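Local coordinates for RahU protein (Pseudomonas aeruginosa PAO1, PDB 6ZC2) that interacts with membrane ceramide phosphorylethanolamine as a bacterial member of the aegerolysin family, at residues A4-I17 with T123-F135. Residues are numbered along the deposited sequence; the frame is centred on the assembly and turned at random. Where two conformers were deposited one is given.
Sequences AEWIAVKVVVSKSI and TDIGEVTLTLGRF. With EDO (1,2-ethanediol), chain E.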
loop_
_atom_site.group_PDB
_atom_site.type_symbol
_atom_site.label_atom_id
_atom_site.label_comp_id
_atom_site.label_asym_id
_atom_site.label_seq_id
_atom_site.Cartn_x
_atom_site.Cartn_y
_atom_site.Cartn_z
ATOM N N ALA A 4 0.187 -12.538 -11.641
ATOM C CA ALA A 4 1.340 -11.811 -12.167
ATOM C C ALA A 4 1.226 -10.301 -11.988
ATOM O O ALA A 4 2.244 -9.602 -12.069
ATOM C CB ALA A 4 1.567 -12.160 -13.640
ATOM N N GLU A 5 0.022 -9.777 -11.768
ATOM C CA GLU A 5 -0.156 -8.368 -11.426
ATOM C C GLU A 5 -0.180 -8.267 -9.904
ATOM O O GLU A 5 -1.108 -8.770 -9.265
ATOM C CB GLU A 5 -1.457 -7.841 -12.031
ATOM C CG GLU A 5 -1.460 -7.805 -13.564
ATOM C CD GLU A 5 -1.772 -9.154 -14.196
ATOM O OE1 GLU A 5 -2.678 -9.846 -13.684
ATOM O OE2 GLU A 5 -1.123 -9.515 -15.205
ATOM N N TRP A 6 0.845 -7.643 -9.320
ATOM C CA TRP A 6 0.940 -7.564 -7.868
ATOM C C TRP A 6 1.736 -6.335 -7.446
ATOM O O TRP A 6 2.576 -5.817 -8.195
ATOM C CB TRP A 6 1.551 -8.840 -7.259
ATOM C CG TRP A 6 3.007 -9.077 -7.623
ATOM C CD1 TRP A 6 3.479 -9.666 -8.767
ATOM C CD2 TRP A 6 4.169 -8.740 -6.843
ATOM N NE1 TRP A 6 4.851 -9.711 -8.751
ATOM C CE2 TRP A 6 5.300 -9.145 -7.586
ATOM C CE3 TRP A 6 4.363 -8.134 -5.596
ATOM C CZ2 TRP A 6 6.604 -8.973 -7.119
ATOM C CZ3 TRP A 6 5.663 -7.957 -5.136
ATOM C CH2 TRP A 6 6.767 -8.382 -5.897
ATOM N N ILE A 7 1.452 -5.888 -6.213
ATOM C CA ILE A 7 2.187 -4.840 -5.513
ATOM C C ILE A 7 2.401 -5.317 -4.081
ATOM O O ILE A 7 1.569 -6.033 -3.518
ATOM C CB ILE A 7 1.410 -3.493 -5.537
ATOM C CG1 ILE A 7 2.248 -2.347 -4.938
ATOM C CG2 ILE A 7 0.065 -3.626 -4.809
ATOM C CD1 ILE A 7 1.587 -0.981 -5.023
ATOM N N ALA A 8 3.524 -4.922 -3.485
ATOM C CA ALA A 8 3.753 -5.142 -2.061
ATOM C C ALA A 8 4.338 -3.856 -1.498
ATOM O O ALA A 8 5.391 -3.403 -1.957
ATOM C CB ALA A 8 4.681 -6.339 -1.818
ATOM N N VAL A 9 3.648 -3.265 -0.520
ATOM C CA VAL A 9 4.015 -1.969 0.045
ATOM C C VAL A 9 4.648 -2.187 1.413
ATOM O O VAL A 9 3.990 -2.682 2.338
ATOM C CB VAL A 9 2.797 -1.037 0.147
ATOM C CG1 VAL A 9 3.237 0.344 0.597
ATOM C CG2 VAL A 9 2.043 -0.986 -1.186
ATOM N N LYS A 10 5.920 -1.805 1.551
ATOM C CA LYS A 10 6.633 -1.885 2.827
ATOM C C LYS A 10 6.351 -0.599 3.600
ATOM O O LYS A 10 6.779 0.483 3.186
ATOM C CB LYS A 10 8.132 -2.052 2.585
ATOM C CG LYS A 10 8.947 -2.187 3.862
ATOM C CD LYS A 10 10.439 -2.322 3.571
ATOM C CE LYS A 10 11.254 -2.269 4.855
ATOM N NZ LYS A 10 12.658 -2.745 4.644
ATOM N N VAL A 11 5.622 -0.706 4.709
ATOM C CA VAL A 11 5.241 0.450 5.519
ATOM C C VAL A 11 6.329 0.684 6.566
ATOM O O VAL A 11 6.507 -0.126 7.484
ATOM C CB VAL A 11 3.866 0.250 6.169
ATOM C CG1 VAL A 11 3.492 1.458 7.015
ATOM C CG2 VAL A 11 2.814 -0.016 5.096
ATOM N N VAL A 12 7.067 1.785 6.412
ATOM C CA VAL A 12 8.185 2.157 7.279
ATOM C C VAL A 12 7.748 3.364 8.106
ATOM O O VAL A 12 7.532 4.456 7.567
ATOM C CB VAL A 12 9.453 2.467 6.466
ATOM C CG1 VAL A 12 10.588 2.923 7.384
ATOM C CG2 VAL A 12 9.866 1.252 5.626
ATOM N N VAL A 13 7.620 3.176 9.415
ATOM C CA VAL A 13 7.148 4.215 10.328
ATOM C C VAL A 13 8.349 4.859 11.004
ATOM O O VAL A 13 9.179 4.171 11.613
ATOM C CB VAL A 13 6.184 3.624 11.373
ATOM C CG1 VAL A 13 5.759 4.681 12.395
ATOM C CG2 VAL A 13 4.965 2.990 10.680
ATOM N N SER A 14 8.441 6.180 10.915
ATOM C CA SER A 14 9.515 6.898 11.575
ATOM C C SER A 14 9.256 6.992 13.073
ATOM O O SER A 14 8.109 6.961 13.538
ATOM C CB SER A 14 9.623 8.314 11.015
ATOM O OG SER A 14 10.634 9.024 11.701
ATOM N N LYS A 15 10.342 7.111 13.835
ATOM C CA LYS A 15 10.197 7.422 15.247
ATOM C C LYS A 15 9.524 8.774 15.478
ATOM O O LYS A 15 9.073 9.034 16.596
ATOM C CB LYS A 15 11.551 7.336 15.964
ATOM C CG LYS A 15 11.964 5.896 16.253
ATOM C CD LYS A 15 13.128 5.790 17.222
ATOM C CE LYS A 15 12.648 5.482 18.634
ATOM N NZ LYS A 15 13.605 4.618 19.378
ATOM N N SER A 16 9.407 9.628 14.453
ATOM C CA SER A 16 8.622 10.845 14.627
ATOM C C SER A 16 7.133 10.565 14.828
ATOM O O SER A 16 6.411 11.476 15.254
ATOM C CB SER A 16 8.854 11.848 13.482
ATOM O OG SER A 16 8.427 11.350 12.225
ATOM N N ILE A 17 6.664 9.336 14.555
ATOM C CA ILE A 17 5.261 8.960 14.713
ATOM C C ILE A 17 5.069 7.834 15.725
ATOM O O ILE A 17 4.113 7.855 16.515
ATOM C CB ILE A 17 4.602 8.591 13.366
ATOM C CG1 ILE A 17 4.753 9.726 12.352
ATOM C CG2 ILE A 17 3.129 8.263 13.576
ATOM C CD1 ILE A 17 4.219 9.384 10.989
ATOM N N THR A 123 4.734 -5.946 -15.827
ATOM C CA THR A 123 3.509 -6.686 -15.547
ATOM C C THR A 123 3.029 -6.390 -14.128
ATOM O O THR A 123 1.840 -6.127 -13.898
ATOM C CB THR A 123 3.766 -8.181 -15.736
ATOM O OG1 THR A 123 4.155 -8.432 -17.094
ATOM C CG2 THR A 123 2.516 -8.975 -15.419
ATOM N N ASP A 124 3.955 -6.384 -13.174
ATOM C CA ASP A 124 3.689 -6.076 -11.780
ATOM C C ASP A 124 4.327 -4.743 -11.404
ATOM O O ASP A 124 5.363 -4.354 -11.955
ATOM C CB ASP A 124 4.311 -7.155 -10.888
ATOM C CG ASP A 124 5.808 -7.298 -11.109
ATOM O OD1 ASP A 124 6.198 -7.835 -12.168
ATOM O OD2 ASP A 124 6.593 -6.859 -10.240
ATOM N N ILE A 125 3.703 -4.049 -10.447
ATOM C CA ILE A 125 4.369 -2.933 -9.783
ATOM C C ILE A 125 5.533 -3.441 -8.944
ATOM O O ILE A 125 6.618 -2.845 -8.932
ATOM C CB ILE A 125 3.369 -2.120 -8.937
ATOM C CG1 ILE A 125 2.377 -1.371 -9.833
ATOM C CG2 ILE A 125 4.115 -1.154 -8.022
ATOM C CD1 ILE A 125 1.199 -0.761 -9.082
ATOM N N GLY A 126 5.321 -4.539 -8.217
ATOM C CA GLY A 126 6.363 -5.087 -7.367
ATOM C C GLY A 126 6.444 -4.377 -6.022
ATOM O O GLY A 126 5.460 -3.839 -5.513
ATOM N N GLU A 127 7.647 -4.385 -5.442
ATOM C CA GLU A 127 7.866 -3.838 -4.105
ATOM C C GLU A 127 8.025 -2.323 -4.150
ATOM O O GLU A 127 8.854 -1.794 -4.899
ATOM C CB GLU A 127 9.117 -4.461 -3.473
ATOM C CG GLU A 127 8.983 -5.948 -3.181
ATOM C CD GLU A 127 10.142 -6.536 -2.384
ATOM O OE1 GLU A 127 11.215 -5.900 -2.299
ATOM O OE2 GLU A 127 9.978 -7.653 -1.845
ATOM N N VAL A 128 7.242 -1.631 -3.325
ATOM C CA VAL A 128 7.326 -0.186 -3.135
ATOM C C VAL A 128 7.507 0.062 -1.644
ATOM O O VAL A 128 6.779 -0.514 -0.830
ATOM C CB VAL A 128 6.038 0.514 -3.621
ATOM C CG1 VAL A 128 6.068 2.008 -3.287
ATOM C CG2 VAL A 128 5.830 0.291 -5.108
ATOM N N THR A 129 8.462 0.913 -1.279
ATOM C CA THR A 129 8.653 1.295 0.117
ATOM C C THR A 129 7.961 2.629 0.383
ATOM O O THR A 129 8.087 3.566 -0.411
ATOM C CB THR A 129 10.145 1.381 0.463
ATOM O OG1 THR A 129 10.759 0.105 0.242
ATOM C CG2 THR A 129 10.348 1.774 1.920
ATOM N N LEU A 130 7.211 2.704 1.486
ATOM C CA LEU A 130 6.471 3.897 1.895
ATOM C C LEU A 130 7.017 4.339 3.252
ATOM O O LEU A 130 6.787 3.670 4.265
ATOM C CB LEU A 130 4.972 3.588 1.988
ATOM C CG LEU A 130 4.068 4.698 2.524
ATOM C CD1 LEU A 130 4.115 5.936 1.633
ATOM C CD2 LEU A 130 2.638 4.189 2.673
ATOM N N THR A 131 7.757 5.446 3.278
ATOM C CA THR A 131 8.397 5.924 4.503
ATOM C C THR A 131 7.613 7.113 5.057
ATOM O O THR A 131 7.503 8.157 4.399
ATOM C CB THR A 131 9.864 6.279 4.240
ATOM O OG1 THR A 131 10.549 5.122 3.734
ATOM C CG2 THR A 131 10.546 6.732 5.518
ATOM N N LEU A 132 7.068 6.948 6.266
ATOM C CA LEU A 132 6.095 7.866 6.853
ATOM C C LEU A 132 6.696 8.614 8.035
ATOM O O LEU A 132 7.255 7.991 8.947
ATOM C CB LEU A 132 4.877 7.080 7.349
ATOM C CG LEU A 132 4.077 6.328 6.290
ATOM C CD1 LEU A 132 3.172 5.263 6.922
ATOM C CD2 LEU A 132 3.248 7.295 5.457
ATOM N N GLY A 133 6.523 9.940 8.049
ATOM C CA GLY A 133 6.988 10.749 9.158
ATOM C C GLY A 133 6.100 11.949 9.432
ATOM O O GLY A 133 5.198 12.284 8.655
ATOM N N ARG A 134 6.371 12.584 10.576
ATOM C CA ARG A 134 5.702 13.804 11.008
ATOM C C ARG A 134 6.663 14.974 10.829
ATOM O O ARG A 134 7.843 14.873 11.180
ATOM C CB ARG A 134 5.296 13.690 12.483
ATOM C CG ARG A 134 4.834 14.992 13.131
ATOM C CD ARG A 134 3.315 15.085 13.184
ATOM N NE ARG A 134 2.844 16.248 13.935
ATOM C CZ ARG A 134 2.442 16.215 15.202
ATOM N NH1 ARG A 134 2.027 17.327 15.797
ATOM N NH2 ARG A 134 2.451 15.072 15.878
ATOM N N PHE A 135 6.158 16.088 10.287
ATOM C CA PHE A 135 7.010 17.185 9.844
ATOM C C PHE A 135 6.481 18.541 10.291
ATOM O O PHE A 135 5.289 18.717 10.558
ATOM C CB PHE A 135 7.153 17.166 8.306
ATOM C CG PHE A 135 7.918 15.979 7.801
ATOM C CD1 PHE A 135 7.290 14.750 7.614
ATOM C CD2 PHE A 135 9.284 16.071 7.578
ATOM C CE1 PHE A 135 8.007 13.647 7.194
ATOM C CE2 PHE A 135 10.003 14.969 7.159
ATOM C CZ PHE A 135 9.363 13.754 6.971
HETATM C C1 EDO E . 9.797 -3.125 -7.763
HETATM O O1 EDO E . 10.569 -2.310 -6.867
HETATM C C2 EDO E . 10.426 -4.514 -7.895
HETATM O O2 EDO E . 9.958 -5.393 -6.860
HETATM O O HOH W 1 4.816 -10.159 -12.769
#
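The indole of W6 lies flat over D124 and G126, with one face turned to both. CB of D124 sits 3.6 Å from the centroid of the five-membered ring, and CA of G126 lies 3.7 Å from that of the six-membered ring; both are CH-pi contacts. The carboxylate of D124 runs almost parallel to the indole, the two planes 1° apart, an arrangement reached with its CG lodged between backbone N and carbonyl carbon (chi1 57°). A water bridges OD1 of D124 to the carbonyl O of A4, while K38 makes a cation-pi contact with the indole. At the positive phi of G126, 82°, a CB would be jammed against the carbonyl O of I125. Beside the ring, an ethanediol probably from the crystallisation liquor accepts from E127 N through O2 (2.9 Å) and donates through O1 to E127 O.

From here strands 6-13 and 126-134 run parallel, pairing the N- and C-terminal strands of the aegerolysin beta-sandwich within its mixed sheet, flanked by 58-63 beside 6-13 and by the outermost strand 111-116 beside 126-134. Eight backbone hydrogen bonds join them, from G126 N to W6 O through to S14 N to L132 O. I7, V9, V11, V128, L130 and L132 share the buried face, where I7 and V9 meet W90 and F88 of the opposing sheet. There I7 and I125 lie alongside each other, CG1 of I7 3.8 Å from CG2 of I125, and further on CG1 of V11 reaches CD1 of L132 at 3.8 Å. On the other face CG2 of V12 touches CG2 of T129 at 3.8 Å. Past the strand, S14 OG accepts from S16 N in an ST turn, and the S16 hydroxyl takes a nearly straight hydrogen bond from R134 N (N to OG 2.9 Å), while CD1 of I17 packs on the backbone of G133.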